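Mannitol dehydrogenase (Pseudomonas fluorescens, PDB 1LJ8) probably catalyses the NAD-dependent interconversion of mannitol and fructose, as a member of the long-chain mannitol dehydrogenase family. Local coordinates at residues R26-H38 with K118-I131. Numbering follows the deposited sequence.
Sequences RQGIAHIGVGGFH and KLASPEIRIVSLTI. With NAD (nicotinamide-adenine-dinucleotide), chain B.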
# COMPACT_ATOMS: atom_id res chain seq x y z
N ARG A 26 3.99 26.22 -4.96
CA ARG A 26 2.54 26.35 -5.10
C ARG A 26 2.02 24.94 -5.39
O ARG A 26 2.71 24.14 -6.00
CB ARG A 26 2.16 27.29 -6.25
CG ARG A 26 2.68 28.75 -6.00
CD ARG A 26 1.93 29.38 -4.84
NE ARG A 26 2.31 30.78 -4.62
CZ ARG A 26 3.25 31.17 -3.77
NH1 ARG A 26 3.93 30.28 -3.05
NH2 ARG A 26 3.52 32.47 -3.62
N GLN A 27 0.79 24.69 -4.97
CA GLN A 27 0.22 23.33 -5.06
C GLN A 27 -0.30 22.91 -6.41
O GLN A 27 -0.92 23.69 -7.13
CB GLN A 27 -0.91 23.18 -4.04
CG GLN A 27 -0.41 23.28 -2.59
CD GLN A 27 -1.54 23.47 -1.61
OE1 GLN A 27 -2.70 23.58 -2.01
NE2 GLN A 27 -1.21 23.53 -0.34
N GLY A 28 -0.04 21.64 -6.74
CA GLY A 28 -0.54 21.08 -7.98
C GLY A 28 -1.08 19.68 -7.80
O GLY A 28 -1.74 19.13 -8.71
N ILE A 29 -0.77 19.07 -6.66
CA ILE A 29 -1.25 17.71 -6.37
C ILE A 29 -2.02 17.70 -5.06
O ILE A 29 -1.56 18.33 -4.09
CB ILE A 29 -0.04 16.75 -6.22
CG1 ILE A 29 0.75 16.71 -7.54
CG2 ILE A 29 -0.48 15.34 -5.73
CD1 ILE A 29 2.18 16.08 -7.35
N ALA A 30 -3.17 17.01 -5.04
CA ALA A 30 -3.90 16.79 -3.79
C ALA A 30 -3.75 15.28 -3.54
O ALA A 30 -4.17 14.44 -4.38
CB ALA A 30 -5.38 17.16 -3.90
N HIS A 31 -3.14 14.93 -2.41
CA HIS A 31 -2.93 13.51 -2.11
C HIS A 31 -3.82 12.97 -1.02
O HIS A 31 -3.75 13.43 0.13
CB HIS A 31 -1.50 13.23 -1.65
CG HIS A 31 -1.25 11.77 -1.49
ND1 HIS A 31 -1.09 10.93 -2.57
CD2 HIS A 31 -1.32 10.96 -0.39
CE1 HIS A 31 -1.06 9.67 -2.15
NE2 HIS A 31 -1.20 9.66 -0.83
N ILE A 32 -4.63 11.97 -1.37
CA ILE A 32 -5.52 11.39 -0.37
C ILE A 32 -4.86 10.19 0.31
O ILE A 32 -4.51 9.18 -0.35
CB ILE A 32 -6.86 10.97 -0.99
CG1 ILE A 32 -7.48 12.18 -1.71
CG2 ILE A 32 -7.81 10.44 0.15
CD1 ILE A 32 -8.84 11.84 -2.41
N GLY A 33 -4.72 10.29 1.63
CA GLY A 33 -4.10 9.21 2.41
C GLY A 33 -2.64 9.53 2.71
O GLY A 33 -1.74 8.83 2.25
N VAL A 34 -2.37 10.54 3.52
CA VAL A 34 -0.97 10.88 3.78
C VAL A 34 -0.43 9.98 4.90
O VAL A 34 -0.63 10.28 6.08
CB VAL A 34 -0.81 12.37 4.19
CG1 VAL A 34 0.72 12.70 4.47
CG2 VAL A 34 -1.36 13.26 3.05
N GLY A 35 0.24 8.90 4.52
CA GLY A 35 0.82 8.00 5.50
C GLY A 35 2.32 7.98 5.30
O GLY A 35 2.94 9.02 4.97
N GLY A 36 2.91 6.80 5.49
CA GLY A 36 4.34 6.69 5.28
C GLY A 36 4.72 6.58 3.81
O GLY A 36 5.58 7.31 3.31
N PHE A 37 4.06 5.69 3.08
CA PHE A 37 4.47 5.47 1.69
C PHE A 37 4.40 6.68 0.80
O PHE A 37 5.30 6.96 0.02
CB PHE A 37 3.67 4.32 1.05
CG PHE A 37 4.16 3.95 -0.31
CD1 PHE A 37 5.48 3.48 -0.50
CD2 PHE A 37 3.35 4.13 -1.41
CE1 PHE A 37 5.95 3.21 -1.81
CE2 PHE A 37 3.79 3.87 -2.71
CZ PHE A 37 5.10 3.40 -2.92
N HIS A 38 3.32 7.45 0.92
CA HIS A 38 3.23 8.64 0.09
C HIS A 38 4.43 9.54 0.32
O HIS A 38 5.02 10.09 -0.62
CB HIS A 38 1.97 9.48 0.46
CG HIS A 38 2.00 10.85 -0.13
ND1 HIS A 38 1.87 11.07 -1.49
CD2 HIS A 38 2.23 12.06 0.44
CE1 HIS A 38 2.03 12.36 -1.73
NE2 HIS A 38 2.24 12.99 -0.58
N LYS A 118 -10.76 22.62 -2.50
CA LYS A 118 -9.33 22.38 -2.79
C LYS A 118 -9.21 21.45 -4.00
O LYS A 118 -8.45 21.72 -4.93
CB LYS A 118 -8.67 21.72 -1.56
CG LYS A 118 -7.18 21.31 -1.80
CD LYS A 118 -6.28 22.51 -2.16
CE LYS A 118 -6.07 23.46 -0.97
NZ LYS A 118 -5.16 24.60 -1.36
N LEU A 119 -9.94 20.34 -3.97
CA LEU A 119 -9.90 19.38 -5.09
C LEU A 119 -10.42 19.99 -6.40
O LEU A 119 -10.10 19.53 -7.49
CB LEU A 119 -10.72 18.13 -4.74
CG LEU A 119 -10.17 17.34 -3.54
CD1 LEU A 119 -11.24 16.29 -3.11
CD2 LEU A 119 -8.83 16.68 -3.89
N ALA A 120 -11.26 21.01 -6.29
CA ALA A 120 -11.82 21.66 -7.47
C ALA A 120 -11.05 22.91 -7.90
O ALA A 120 -11.44 23.57 -8.88
CB ALA A 120 -13.34 22.00 -7.22
N SER A 121 -9.95 23.25 -7.20
CA SER A 121 -9.19 24.45 -7.55
C SER A 121 -8.39 24.17 -8.84
O SER A 121 -7.81 23.08 -9.03
CB SER A 121 -8.30 24.92 -6.39
OG SER A 121 -7.23 24.05 -6.09
N PRO A 122 -8.36 25.15 -9.75
CA PRO A 122 -7.64 24.92 -11.01
C PRO A 122 -6.17 24.52 -10.92
O PRO A 122 -5.70 23.78 -11.80
CB PRO A 122 -7.88 26.22 -11.82
CG PRO A 122 -8.17 27.27 -10.75
CD PRO A 122 -8.94 26.51 -9.67
N GLU A 123 -5.50 24.95 -9.84
CA GLU A 123 -4.08 24.66 -9.65
C GLU A 123 -3.87 23.17 -9.38
O GLU A 123 -2.79 22.64 -9.67
CB GLU A 123 -3.48 25.43 -8.46
CG GLU A 123 -3.52 26.95 -8.60
CD GLU A 123 -4.94 27.49 -8.57
OE1 GLU A 123 -5.81 26.88 -7.90
OE2 GLU A 123 -5.16 28.56 -9.19
N ILE A 124 -4.89 22.53 -8.79
CA ILE A 124 -4.78 21.09 -8.48
C ILE A 124 -5.08 20.35 -9.77
O ILE A 124 -6.20 20.34 -10.28
CB ILE A 124 -5.78 20.67 -7.37
CG1 ILE A 124 -5.42 21.43 -6.08
CG2 ILE A 124 -5.78 19.13 -7.18
CD1 ILE A 124 -4.00 21.09 -5.56
N ARG A 125 -4.04 19.68 -10.27
CA ARG A 125 -4.12 18.99 -11.57
C ARG A 125 -4.01 17.47 -11.49
O ARG A 125 -4.26 16.79 -12.49
CB ARG A 125 -3.02 19.54 -12.52
CG ARG A 125 -3.30 20.99 -13.03
CD ARG A 125 -1.98 21.73 -13.31
NE ARG A 125 -1.43 22.23 -12.05
CZ ARG A 125 -0.19 22.68 -11.85
NH1 ARG A 125 0.70 22.71 -12.83
NH2 ARG A 125 0.14 23.17 -10.65
N ILE A 126 -3.63 16.98 -10.32
CA ILE A 126 -3.55 15.53 -10.09
C ILE A 126 -4.09 15.28 -8.69
O ILE A 126 -3.74 16.02 -7.74
CB ILE A 126 -2.07 15.02 -10.08
CG1 ILE A 126 -1.48 15.08 -11.50
CG2 ILE A 126 -2.02 13.55 -9.58
CD1 ILE A 126 0.07 15.00 -11.47
N VAL A 127 -4.97 14.28 -8.56
CA VAL A 127 -5.45 13.81 -7.23
C VAL A 127 -4.81 12.40 -7.15
O VAL A 127 -5.15 11.50 -7.93
CB VAL A 127 -7.00 13.68 -7.15
CG1 VAL A 127 -7.41 13.04 -5.76
CG2 VAL A 127 -7.61 15.10 -7.23
N SER A 128 -3.85 12.23 -6.23
CA SER A 128 -3.18 10.97 -6.06
C SER A 128 -3.72 10.23 -4.84
O SER A 128 -4.29 10.84 -3.91
CB SER A 128 -1.67 11.17 -5.97
OG SER A 128 -1.37 12.14 -4.99
N LEU A 129 -3.52 8.91 -4.84
CA LEU A 129 -4.05 8.07 -3.78
C LEU A 129 -3.14 7.05 -3.13
O LEU A 129 -2.41 6.33 -3.83
CB LEU A 129 -5.25 7.23 -4.35
CG LEU A 129 -6.34 7.89 -5.23
CD1 LEU A 129 -7.27 6.81 -5.88
CD2 LEU A 129 -7.15 8.88 -4.35
N THR A 130 -3.15 7.00 -1.79
CA THR A 130 -2.62 5.80 -1.11
C THR A 130 -3.74 5.57 -0.06
O THR A 130 -3.64 5.96 1.10
CB THR A 130 -1.24 5.90 -0.43
OG1 THR A 130 -1.18 7.03 0.42
CG2 THR A 130 -0.12 6.01 -1.51
N ILE A 131 -4.84 4.98 -0.53
CA ILE A 131 -6.03 4.75 0.33
C ILE A 131 -6.14 3.29 0.79
O ILE A 131 -7.17 2.88 1.35
CB ILE A 131 -7.34 5.11 -0.41
CG1 ILE A 131 -7.50 4.29 -1.72
CG2 ILE A 131 -7.31 6.61 -0.75
CD1 ILE A 131 -8.91 4.50 -2.40
PA NAD B . -0.25 4.15 6.56
O1A NAD B . -0.94 3.31 7.51
O2A NAD B . 0.92 4.99 6.92
O5B NAD B . -1.28 5.17 5.89
C5B NAD B . -2.50 4.67 5.26
C4B NAD B . -3.20 6.00 4.90
O4B NAD B . -4.45 5.63 4.19
C3B NAD B . -3.73 6.84 6.11
O3B NAD B . -3.60 8.22 5.72
C2B NAD B . -5.19 6.38 6.24
O2B NAD B . -6.02 7.32 6.91
C1B NAD B . -5.58 6.27 4.78
N9A NAD B . -6.72 5.45 4.51
C8A NAD B . -7.05 4.17 4.92
N7A NAD B . -8.18 3.75 4.41
C5A NAD B . -8.61 4.81 3.62
C6A NAD B . -9.76 4.91 2.82
N6A NAD B . -10.68 3.96 2.66
N1A NAD B . -9.96 6.10 2.14
C2A NAD B . -9.06 7.16 2.23
N3A NAD B . -7.90 7.07 3.00
C4A NAD B . -7.74 5.86 3.68
O3 NAD B . 0.13 3.20 5.35
PN NAD B . 1.30 3.29 4.25
O1N NAD B . 2.45 2.52 4.73
O2N NAD B . 1.49 4.70 3.94
O5D NAD B . 0.69 2.46 3.05
C5D NAD B . -0.44 3.01 2.39
C4D NAD B . -0.55 2.29 1.12
O4D NAD B . 0.49 2.60 0.17
C3D NAD B . -0.62 0.72 1.16
O3D NAD B . -1.90 0.25 1.57
C2D NAD B . -0.18 0.32 -0.24
O2D NAD B . -1.28 0.26 -1.14
C1D NAD B . 0.83 1.43 -0.62
N1N NAD B . 2.25 1.06 -0.43
C2N NAD B . 2.90 0.97 0.82
C3N NAD B . 4.20 0.52 0.83
C7N NAD B . 4.91 0.38 2.19
O7N NAD B . 6.00 -0.22 2.19
N7N NAD B . 4.36 0.81 3.30
C4N NAD B . 4.88 0.12 -0.42
C5N NAD B . 4.19 0.27 -1.65
C6N NAD B . 2.84 0.74 -1.69
O HOH W 1 -3.46 24.81 1.24
O HOH W 2 0.99 6.97 2.36
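His31 spans two hydroxyls, Ser128 OG in strand 126-129 and Thr130 OG1 just beyond its end: ND1 is hydrogen-bonded to the first at 2.7 Å and NE2 to the second at 2.9 Å. With CG anti to the backbone N (chi1 -174°), the imidazole reaches across the strand's C-terminal end, and the pair of bonds fixes its rotation. Strands 27-32 and 126-129 run parallel in the Rossmann fold, and the first leads into the glycine-rich turn that receives the NAD diphosphate. There Phe37 N donates to NAD O2N at 2.9 Å, while a water joins the same phosphate oxygen to Thr130 OG1, Gly35 N and His38 N. Between the strands, Ala30 and Ile32 each bond through both N and O, to Ile126 O, Ser128 N, Ser128 O and Thr130 N in turn; Gly28 O takes both Arg125 N and Ile126 N. Farther out, Lys118 NZ approaches a lone pair of Gln27 OE1 within the plane of the amide, at 2.7 Å. The Phe37 ring lies face to face on the nicotinamide, NAD C5N sitting 3.4 Å above its plane, over its centre, with Thr130 CG2 at its edge. A serine in place of Phe37 would probably leave that face of the nicotinamide without its stacking partner and the nicotinamide freer to shift. On the face bearing Ala30 and Ile32, Ile32 CD1 rests against Val127 CG1 and Leu129 CD2, and Ala30 CB is pressed tightly against Leu119 CD2, at 3.5 Å.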